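Local coordinates for protein acetaldehyde dehydrogenase (Acetylating) (Geobacillus thermoglucosidasius, PDB 5J78) that catalyses the reversible, NAD-dependent interconversion of acetaldehyde and acetyl-CoA, with coenzyme A as the acyl acceptor, at residues 34-39 with 206-211; 38-43 with 212-217; 132-137 with 159-164. All blocks are in the same frame, centred on the assembly; numbering follows the deposited sequence. Where two conformers were deposited one is given.

Contact 1 (34-39 with 206-211)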
loop_
_atom_site.group_PDB
_atom_site.type_symbol
_atom_site.label_atom_id
_atom_site.label_comp_id
_atom_site.label_asym_id
_atom_site.label_seq_id
_atom_site.Cartn_x
_atom_site.Cartn_y
_atom_site.Cartn_z
ATOM N N GLN A 34 -19.837 7.495 4.246
ATOM C CA GLN A 34 -21.156 7.657 3.666
ATOM C C GLN A 34 -21.498 9.134 3.488
ATOM O O GLN A 34 -21.999 9.549 2.438
ATOM C CB GLN A 34 -22.208 6.986 4.550
ATOM C CG GLN A 34 -23.566 6.917 3.914
ATOM C CD GLN A 34 -23.559 6.054 2.694
ATOM O OE1 GLN A 34 -23.584 4.831 2.790
ATOM N NE2 GLN A 34 -23.505 6.684 1.533
ATOM N N GLU A 35 -21.221 9.928 4.519
ATOM C CA GLU A 35 -21.511 11.360 4.456
ATOM C C GLU A 35 -20.773 12.023 3.277
ATOM O O GLU A 35 -21.395 12.725 2.477
ATOM C CB GLU A 35 -21.132 12.031 5.770
ATOM C CG GLU A 35 -21.455 13.530 5.837
ATOM C CD GLU A 35 -21.007 14.207 7.155
ATOM O OE1 GLU A 35 -19.878 13.981 7.627
ATOM O OE2 GLU A 35 -21.800 14.978 7.718
ATOM N N VAL A 36 -19.464 11.778 3.156
ATOM C CA VAL A 36 -18.687 12.265 1.998
ATOM C C VAL A 36 -19.323 11.885 0.663
ATOM O O VAL A 36 -19.473 12.730 -0.243
ATOM C CB VAL A 36 -17.235 11.723 2.031
ATOM C CG1 VAL A 36 -16.476 12.053 0.761
ATOM C CG2 VAL A 36 -16.515 12.321 3.226
ATOM N N ARG A 37 -19.716 10.621 0.536
ATOM C CA ARG A 37 -20.351 10.151 -0.704
ATOM C C ARG A 37 -21.648 10.907 -0.969
ATOM O O ARG A 37 -21.872 11.368 -2.070
ATOM C CB ARG A 37 -20.610 8.648 -0.649
ATOM C CG ARG A 37 -19.308 7.830 -0.557
ATOM C CD ARG A 37 -19.567 6.338 -0.681
ATOM N NE ARG A 37 -18.352 5.526 -0.603
ATOM C CZ ARG A 37 -18.354 4.195 -0.550
ATOM N NH1 ARG A 37 -19.497 3.547 -0.570
ATOM N NH2 ARG A 37 -17.220 3.510 -0.475
ATOM N N ASN A 38 -22.480 11.077 0.052
ATOM C CA ASN A 38 -23.685 11.873 -0.102
ATOM C C ASN A 38 -23.405 13.325 -0.523
ATOM O O ASN A 38 -24.075 13.849 -1.400
ATOM C CB ASN A 38 -24.488 11.871 1.193
ATOM C CG ASN A 38 -25.085 10.497 1.519
ATOM O OD1 ASN A 38 -25.288 9.670 0.651
ATOM N ND2 ASN A 38 -25.360 10.264 2.789
ATOM N N TYR A 39 -22.433 13.978 0.109
ATOM C CA TYR A 39 -22.084 15.350 -0.264
ATOM C C TYR A 39 -21.612 15.455 -1.706
ATOM O O TYR A 39 -21.975 16.393 -2.418
ATOM C CB TYR A 39 -20.989 15.912 0.656
ATOM C CG TYR A 39 -21.418 16.166 2.078
ATOM C CD1 TYR A 39 -22.759 16.183 2.440
ATOM C CD2 TYR A 39 -20.467 16.395 3.066
ATOM C CE1 TYR A 39 -23.141 16.422 3.762
ATOM C CE2 TYR A 39 -20.832 16.634 4.374
ATOM C CZ TYR A 39 -22.174 16.645 4.721
ATOM O OH TYR A 39 -22.544 16.876 6.032
ATOM N N ASN A 206 -9.602 10.643 3.348
ATOM C CA ASN A 206 -9.153 9.760 2.287
ATOM C C ASN A 206 -10.220 9.581 1.195
ATOM O O ASN A 206 -9.935 9.652 -0.010
ATOM C CB ASN A 206 -8.768 8.413 2.893
ATOM C CG ASN A 206 -8.162 7.467 1.883
ATOM O OD1 ASN A 206 -7.028 7.655 1.428
ATOM N ND2 ASN A 206 -8.906 6.429 1.536
ATOM N N GLU A 207 -11.457 9.368 1.624
ATOM C CA GLU A 207 -12.559 9.191 0.694
ATOM C C GLU A 207 -12.705 10.456 -0.143
ATOM O O GLU A 207 -12.827 10.401 -1.353
ATOM C CB GLU A 207 -13.863 8.886 1.455
ATOM C CG GLU A 207 -15.053 8.522 0.566
ATOM C CD GLU A 207 -14.944 7.129 -0.073
ATOM O OE1 GLU A 207 -14.075 6.333 0.340
ATOM O OE2 GLU A 207 -15.743 6.825 -0.986
ATOM N N LEU A 208 -12.684 11.602 0.518
ATOM C CA LEU A 208 -12.890 12.873 -0.172
ATOM C C LEU A 208 -11.788 13.147 -1.196
ATOM O O LEU A 208 -12.056 13.651 -2.293
ATOM C CB LEU A 208 -12.958 14.030 0.828
ATOM C CG LEU A 208 -13.112 15.404 0.179
ATOM C CD1 LEU A 208 -14.437 15.529 -0.555
ATOM C CD2 LEU A 208 -12.997 16.482 1.252
ATOM N N MET A 209 -10.554 12.827 -0.830
ATOM C CA MET A 209 -9.419 13.107 -1.695
ATOM C C MET A 209 -9.378 12.175 -2.921
ATOM O O MET A 209 -8.935 12.596 -3.978
ATOM C CB MET A 209 -8.104 13.000 -0.916
ATOM C CG MET A 209 -7.833 14.174 0.016
ATOM S SD MET A 209 -6.133 14.160 0.583
ATOM C CE MET A 209 -6.169 15.606 1.647
ATOM N N LYS A 210 -9.876 10.945 -2.797
ATOM C CA LYS A 210 -9.681 9.948 -3.856
ATOM C C LYS A 210 -10.942 9.591 -4.631
ATOM O O LYS A 210 -10.870 8.881 -5.625
ATOM C CB LYS A 210 -9.087 8.679 -3.257
ATOM C CG LYS A 210 -7.712 8.910 -2.617
ATOM C CD LYS A 210 -7.233 7.669 -1.908
ATOM C CE LYS A 210 -5.775 7.768 -1.526
ATOM N NZ LYS A 210 -5.302 6.547 -0.817
ATOM N N HIS A 211 -12.087 10.085 -4.180
ATOM C CA HIS A 211 -13.360 9.698 -4.765
ATOM C C HIS A 211 -13.444 10.037 -6.261
ATOM O O HIS A 211 -12.899 11.045 -6.694
ATOM C CB HIS A 211 -14.508 10.379 -4.023
ATOM C CG HIS A 211 -15.833 9.739 -4.267
ATOM N ND1 HIS A 211 -16.620 10.050 -5.356
ATOM C CD2 HIS A 211 -16.500 8.783 -3.582
ATOM C CE1 HIS A 211 -17.726 9.330 -5.316
ATOM N NE2 HIS A 211 -17.675 8.547 -4.252
HETATM O O HOH W 1 -14.160 3.572 0.206
#
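V36 drives one methyl into helix 202-210, and this is the tight half of the contact: V36 CG1 stands 3.8 Å from L208 CA and 4.0 Å from L208 CB. The same methyl lies against the aliphatic part of E207, with V36 CG1 3.8 Å from E207 CG. V36 and L208 are the nearest pair, their CA atoms 6.2 Å apart, although the short helical axes stay 9.4 Å apart at closest approach. Helix 202-210 links strand 194-196 to strand 216-219 in the Rossmann-like sheet expected of an aldehyde dehydrogenase cofactor domain, and helix 28-51 lies beside it on the same face of that sheet. The other half of the contact is polar and more open. E207 bends at its second torsion (chi2 72°), which turns its carboxylate away from V36 and toward R37. There R37 NE makes a salt bridge of 2.9 Å to E207 OE2, nearly straight at 167°. The oxygen lies close to the guanidinium plane, but the donor comes to it from well above the carboxylate, 55° out of plane. A water links the two groups a second time, accepting from R37 NH2 and donating to E207 OE1. H211 borders this side, R37 CG being 4.1 Å from H211 NE2 at an oblique approach, while H211 ND1 bonds the backbone N of L213. R37 also reaches across the subunit interface, where D29 and D27 of the second subunit take its NH2 and NH1.

Contact 2 (38-43 with 212-217). With MG (magnesium ion), chain H.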
loop_
_atom_site.group_PDB
_atom_site.type_symbol
_atom_site.label_atom_id
_atom_site.label_comp_id
_atom_site.label_asym_id
_atom_site.label_seq_id
_atom_site.Cartn_x
_atom_site.Cartn_y
_atom_site.Cartn_z
ATOM N N ASN A 38 -22.480 11.077 0.052
ATOM C CA ASN A 38 -23.685 11.873 -0.102
ATOM C C ASN A 38 -23.405 13.325 -0.523
ATOM O O ASN A 38 -24.075 13.849 -1.400
ATOM C CB ASN A 38 -24.488 11.871 1.193
ATOM C CG ASN A 38 -25.085 10.497 1.519
ATOM O OD1 ASN A 38 -25.288 9.670 0.651
ATOM N ND2 ASN A 38 -25.360 10.264 2.789
ATOM N N TYR A 39 -22.433 13.978 0.109
ATOM C CA TYR A 39 -22.084 15.350 -0.264
ATOM C C TYR A 39 -21.612 15.455 -1.706
ATOM O O TYR A 39 -21.975 16.393 -2.418
ATOM C CB TYR A 39 -20.989 15.912 0.656
ATOM C CG TYR A 39 -21.418 16.166 2.078
ATOM C CD1 TYR A 39 -22.759 16.183 2.440
ATOM C CD2 TYR A 39 -20.467 16.395 3.066
ATOM C CE1 TYR A 39 -23.141 16.422 3.762
ATOM C CE2 TYR A 39 -20.832 16.634 4.374
ATOM C CZ TYR A 39 -22.174 16.645 4.721
ATOM O OH TYR A 39 -22.544 16.876 6.032
ATOM N N LEU A 40 -20.772 14.526 -2.137
ATOM C CA LEU A 40 -20.241 14.626 -3.490
ATOM C C LEU A 40 -21.346 14.412 -4.532
ATOM O O LEU A 40 -21.364 15.075 -5.565
ATOM C CB LEU A 40 -19.113 13.624 -3.695
ATOM C CG LEU A 40 -17.801 13.962 -3.007
ATOM C CD1 LEU A 40 -16.909 12.724 -2.964
ATOM C CD2 LEU A 40 -17.102 15.105 -3.718
ATOM N N GLU A 41 -22.284 13.515 -4.268
ATOM C CA GLU A 41 -23.334 13.288 -5.260
ATOM C C GLU A 41 -24.276 14.482 -5.292
ATOM O O GLU A 41 -24.671 14.939 -6.357
ATOM C CB GLU A 41 -24.080 11.991 -4.985
ATOM C CG GLU A 41 -23.577 10.873 -5.875
ATOM C CD GLU A 41 -23.683 9.530 -5.230
ATOM O OE1 GLU A 41 -24.731 9.267 -4.599
ATOM O OE2 GLU A 41 -22.711 8.748 -5.342
ATOM N N GLU A 42 -24.592 15.029 -4.131
ATOM C CA GLU A 42 -25.389 16.241 -4.088
ATOM C C GLU A 42 -24.616 17.416 -4.698
ATOM O O GLU A 42 -25.197 18.252 -5.389
ATOM C CB GLU A 42 -25.809 16.549 -2.650
ATOM C CG GLU A 42 -26.843 15.559 -2.115
ATOM C CD GLU A 42 -26.725 15.319 -0.604
ATOM O OE1 GLU A 42 -26.133 16.169 0.101
ATOM O OE2 GLU A 42 -27.217 14.273 -0.121
ATOM N N ALA A 43 -23.304 17.445 -4.482
ATOM C CA ALA A 43 -22.461 18.489 -5.057
ATOM C C ALA A 43 -22.417 18.370 -6.591
ATOM O O ALA A 43 -22.384 19.365 -7.307
ATOM C CB ALA A 43 -21.054 18.425 -4.467
ATOM N N LYS A 212 -14.128 9.191 -7.037
ATOM C CA LYS A 212 -14.281 9.405 -8.481
ATOM C C LYS A 212 -14.864 10.770 -8.842
ATOM O O LYS A 212 -14.485 11.359 -9.852
ATOM C CB LYS A 212 -15.163 8.306 -9.105
ATOM C CG LYS A 212 -16.615 8.248 -8.606
ATOM C CD LYS A 212 -17.438 7.200 -9.370
ATOM C CE LYS A 212 -18.679 6.761 -8.579
ATOM N NZ LYS A 212 -19.526 7.900 -8.075
ATOM N N LEU A 213 -15.786 11.275 -8.030
ATOM C CA LEU A 213 -16.405 12.571 -8.310
ATOM C C LEU A 213 -15.603 13.811 -7.874
ATOM O O LEU A 213 -15.951 14.935 -8.249
ATOM C CB LEU A 213 -17.793 12.631 -7.645
ATOM C CG LEU A 213 -18.806 11.610 -8.165
ATOM C CD1 LEU A 213 -20.110 11.715 -7.368
ATOM C CD2 LEU A 213 -19.054 11.789 -9.669
ATOM N N THR A 214 -14.541 13.636 -7.097
ATOM C CA THR A 214 -13.729 14.787 -6.683
ATOM C C THR A 214 -12.830 15.232 -7.851
ATOM O O THR A 214 -12.146 14.400 -8.450
ATOM C CB THR A 214 -12.876 14.435 -5.450
ATOM O OG1 THR A 214 -13.736 14.284 -4.320
ATOM C CG2 THR A 214 -11.838 15.490 -5.162
ATOM N N ASP A 215 -12.812 16.526 -8.172
ATOM C CA ASP A 215 -12.073 17.002 -9.350
ATOM C C ASP A 215 -10.730 17.669 -9.053
ATOM O O ASP A 215 -9.745 17.441 -9.758
ATOM C CB ASP A 215 -12.940 17.976 -10.132
ATOM C CG ASP A 215 -14.086 17.287 -10.787
ATOM O OD1 ASP A 215 -13.828 16.314 -11.538
ATOM O OD2 ASP A 215 -15.238 17.661 -10.500
ATOM N N VAL A 216 -10.714 18.521 -8.041
ATOM C CA VAL A 216 -9.491 19.189 -7.586
ATOM C C VAL A 216 -9.502 19.258 -6.063
ATOM O O VAL A 216 -10.554 19.472 -5.446
ATOM C CB VAL A 216 -9.356 20.588 -8.188
ATOM C CG1 VAL A 216 -8.075 21.254 -7.724
ATOM C CG2 VAL A 216 -9.366 20.493 -9.740
ATOM N N ILE A 217 -8.335 19.033 -5.472
ATOM C CA ILE A 217 -8.116 19.211 -4.036
ATOM C C ILE A 217 -7.373 20.527 -3.786
ATOM O O ILE A 217 -6.282 20.738 -4.320
ATOM C CB ILE A 217 -7.266 18.056 -3.428
ATOM C CG1 ILE A 217 -7.856 16.694 -3.774
ATOM C CG2 ILE A 217 -7.091 18.235 -1.866
ATOM C CD1 ILE A 217 -6.916 15.532 -3.518
HETATM MG MG MG H . -14.508 14.391 -12.335
HETATM O O HOH W 2 -13.078 13.322 -11.251
HETATM O O HOH W 3 -15.591 15.600 -13.605
#
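L40 and T214 meet obliquely, both methyls of the leucine pointing at the threonine hydroxyl: L40 CD2 lies 3.5 Å from T214 OG1 and L40 CD1 3.8 Å. The hydroxyl is already engaged, hydrogen-bonded to the carbonyl of L208, so a buried polar atom has its mate while its flank packs against a leucine. T214 OG1 stands anti to the carbonyl carbon of its own residue (chi1 -70°), and this places it against the two leucine methyls. L213 comes in next to it and directs its side chain at the helix. Its CD1 does the touching, resting 4.0 Å from L40 O and 4.3 Å from L40 CB. E41 crosses the same methyl at a slant, with E41 CG 3.9 Å from L213 CD1. Beyond that point the glutamate reaches the rim, and its carboxylate looks toward K212. E41 OE2 and K212 NZ stay 4.3 Å apart, too far for a salt bridge; the stronger partner is R26 of the second subunit, which pairs with E41 OE1. On the side of the loop away from the helix lies a magnesium ion. D215 OD1 binds the metal at 2.2 Å, and one of its waters donates to both K212 O and T214 O, tying the loop backbone to the ion. The other oxygen, D215 OD2, accepts from the backbone N of I133. The loop runs beside helix 28-51, and L40 packs both on it and on I133 and V162 of strands 124-138 and 160-165. T214 packs on A135, and V216 and I217 lead on into strand 216-219, between strands 124-138 and 236-238.

Contact 3 (132-137 with 159-164)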
loop_
_atom_site.group_PDB
_atom_site.type_symbol
_atom_site.label_atom_id
_atom_site.label_comp_id
_atom_site.label_asym_id
_atom_site.label_seq_id
_atom_site.Cartn_x
_atom_site.Cartn_y
_atom_site.Cartn_z
ATOM N N GLY A 132 -15.291 21.583 -11.642
ATOM C CA GLY A 132 -16.340 20.689 -11.186
ATOM C C GLY A 132 -16.573 20.718 -9.678
ATOM O O GLY A 132 -17.293 21.587 -9.158
ATOM N N ILE A 133 -16.017 19.735 -8.979
ATOM C CA ILE A 133 -16.157 19.649 -7.517
ATOM C C ILE A 133 -14.793 19.784 -6.874
ATOM O O ILE A 133 -13.877 19.002 -7.172
ATOM C CB ILE A 133 -16.776 18.313 -7.063
ATOM C CG1 ILE A 133 -18.110 18.089 -7.761
ATOM C CG2 ILE A 133 -16.933 18.282 -5.517
ATOM C CD1 ILE A 133 -18.724 16.733 -7.458
ATOM N N VAL A 134 -14.672 20.776 -6.004
ATOM C CA VAL A 134 -13.438 21.036 -5.264
ATOM C C VAL A 134 -13.540 20.428 -3.876
ATOM O O VAL A 134 -14.583 20.535 -3.214
ATOM C CB VAL A 134 -13.137 22.550 -5.135
ATOM C CG1 VAL A 134 -11.794 22.793 -4.371
ATOM C CG2 VAL A 134 -13.090 23.198 -6.512
ATOM N N ALA A 135 -12.463 19.759 -3.467
ATOM C CA ALA A 135 -12.295 19.281 -2.102
ATOM C C ALA A 135 -11.419 20.293 -1.345
ATOM O O ALA A 135 -10.255 20.503 -1.676
ATOM C CB ALA A 135 -11.677 17.907 -2.090
ATOM N N GLY A 136 -11.991 20.936 -0.344
ATOM C CA GLY A 136 -11.303 22.009 0.373
ATOM C C GLY A 136 -10.843 21.581 1.757
ATOM O O GLY A 136 -11.664 21.439 2.664
ATOM N N ILE A 137 -9.540 21.372 1.926
ATOM C CA ILE A 137 -8.995 20.989 3.235
ATOM C C ILE A 137 -8.690 22.231 4.059
ATOM O O ILE A 137 -7.957 23.118 3.599
ATOM C CB ILE A 137 -7.701 20.145 3.132
ATOM C CG1 ILE A 137 -7.850 19.003 2.108
ATOM C CG2 ILE A 137 -7.363 19.601 4.514
ATOM C CD1 ILE A 137 -8.995 18.040 2.398
ATOM N N ASN A 159 -18.038 26.260 -9.471
ATOM C CA ASN A 159 -17.857 24.943 -8.887
ATOM C C ASN A 159 -18.731 24.703 -7.660
ATOM O O ASN A 159 -19.214 25.652 -7.040
ATOM C CB ASN A 159 -16.388 24.765 -8.490
ATOM C CG ASN A 159 -15.456 25.081 -9.627
ATOM O OD1 ASN A 159 -15.385 24.333 -10.608
ATOM N ND2 ASN A 159 -14.776 26.212 -9.535
ATOM N N ALA A 160 -18.898 23.431 -7.313
ATOM C CA ALA A 160 -19.346 23.022 -5.972
ATOM C C ALA A 160 -18.095 22.822 -5.123
ATOM O O ALA A 160 -17.011 22.655 -5.664
ATOM C CB ALA A 160 -20.188 21.732 -6.023
ATOM N N ILE A 161 -18.227 22.848 -3.804
ATOM C CA ILE A 161 -17.071 22.619 -2.938
ATOM C C ILE A 161 -17.500 21.841 -1.704
ATOM O O ILE A 161 -18.563 22.118 -1.121
ATOM C CB ILE A 161 -16.360 23.940 -2.534
ATOM C CG1 ILE A 161 -15.149 23.637 -1.645
ATOM C CG2 ILE A 161 -17.302 24.901 -1.834
ATOM C CD1 ILE A 161 -14.058 24.681 -1.756
ATOM N N VAL A 162 -16.694 20.835 -1.355
ATOM C CA VAL A 162 -16.886 20.023 -0.145
ATOM C C VAL A 162 -15.702 20.237 0.790
ATOM O O VAL A 162 -14.565 19.938 0.427
ATOM C CB VAL A 162 -17.005 18.504 -0.449
ATOM C CG1 VAL A 162 -17.250 17.722 0.827
ATOM C CG2 VAL A 162 -18.115 18.227 -1.449
ATOM N N PHE A 163 -15.981 20.743 1.990
ATOM C CA PHE A 163 -14.943 21.033 2.982
ATOM C C PHE A 163 -14.622 19.897 3.934
ATOM O O PHE A 163 -15.492 19.124 4.320
ATOM C CB PHE A 163 -15.341 22.256 3.800
ATOM C CG PHE A 163 -15.287 23.518 3.023
ATOM C CD1 PHE A 163 -14.073 24.015 2.593
ATOM C CD2 PHE A 163 -16.450 24.186 2.677
ATOM C CE1 PHE A 163 -14.010 25.168 1.857
ATOM C CE2 PHE A 163 -16.398 25.348 1.938
ATOM C CZ PHE A 163 -15.175 25.835 1.526
ATOM N N SER A 164 -13.348 19.826 4.317
ATOM C CA SER A 164 -12.858 18.876 5.313
ATOM C C SER A 164 -12.101 19.638 6.418
ATOM O O SER A 164 -10.975 20.102 6.187
ATOM C CB SER A 164 -11.955 17.819 4.655
ATOM O OG SER A 164 -11.549 16.819 5.581
#
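V134 and V162 lie at the middle of a parallel pairing between strands 124-138 and 160-165, joined through helix 143-156 as a beta-alpha-beta unit. Its backbone hydrogen bonds alternate between the strands: G132 O, V134 O and G136 O accept from A160, V162 and S164, while V134 N and G136 N give to A160 O and V162 O. The shortest runs from V162 N to V134 O at 2.8 Å. The longest, from A160 N to G132 O, measures 3.1 Å. CA-H...O contacts fill in between, as from I161 CA to V134 O at 3.3 Å. One side chain extends the pattern: N159, with CG beside its own backbone N (chi1 -52°), brings OD1 to G132 N at 2.9 Å, while ND2 bonds the carbonyls of A154 and L460. Replacing N159 with an alanine would probably leave G132 N without this acceptor and those two carbonyls without their donor. Apolar packing splits between the two faces. On one, V134 CG1 meets I161 CD1 at 3.9 Å, beneath helix 143-156; on the other, facing helices 28-51 and 202-210, I133 CG2 meets V162 CG2 at 4.2 Å. On that second face a methyl, I137 CD1, also rests 3.7 Å from S164 CB. G136 has an aromatic neighbour: the edge of the F163 ring turns to G136 O, and a beta carbon on the glycine would fall 2.9 Å from F163 CD1, a clash. No charged group takes part across the pair; regular main-chain bonding fixes the register, and mostly apolar side chains, F163 among them, pack against helices on both faces.

How the contacts relate
Contact 3 is the core of the three, a strand pair buried in the sheet and untouched by any other subunit. Contacts 1 and 2 lie farther out and follow each other along helix 28-51; each reaches the second subunit and mixes apolar packing with charged groups, contact 2 being the more exposed. L208 and M209 of contact 1 and L40 of contact 2 pack on the face of the strand pair that carries I133, A135, I137, V162 and S164. Contact 2 is tied to the sheet by backbone hydrogen bonding as well, V216 O to A135 N. The chemistry thus passes from backbone bonds in the sheet, through leucine packing, to salt bridges and the magnesium ion.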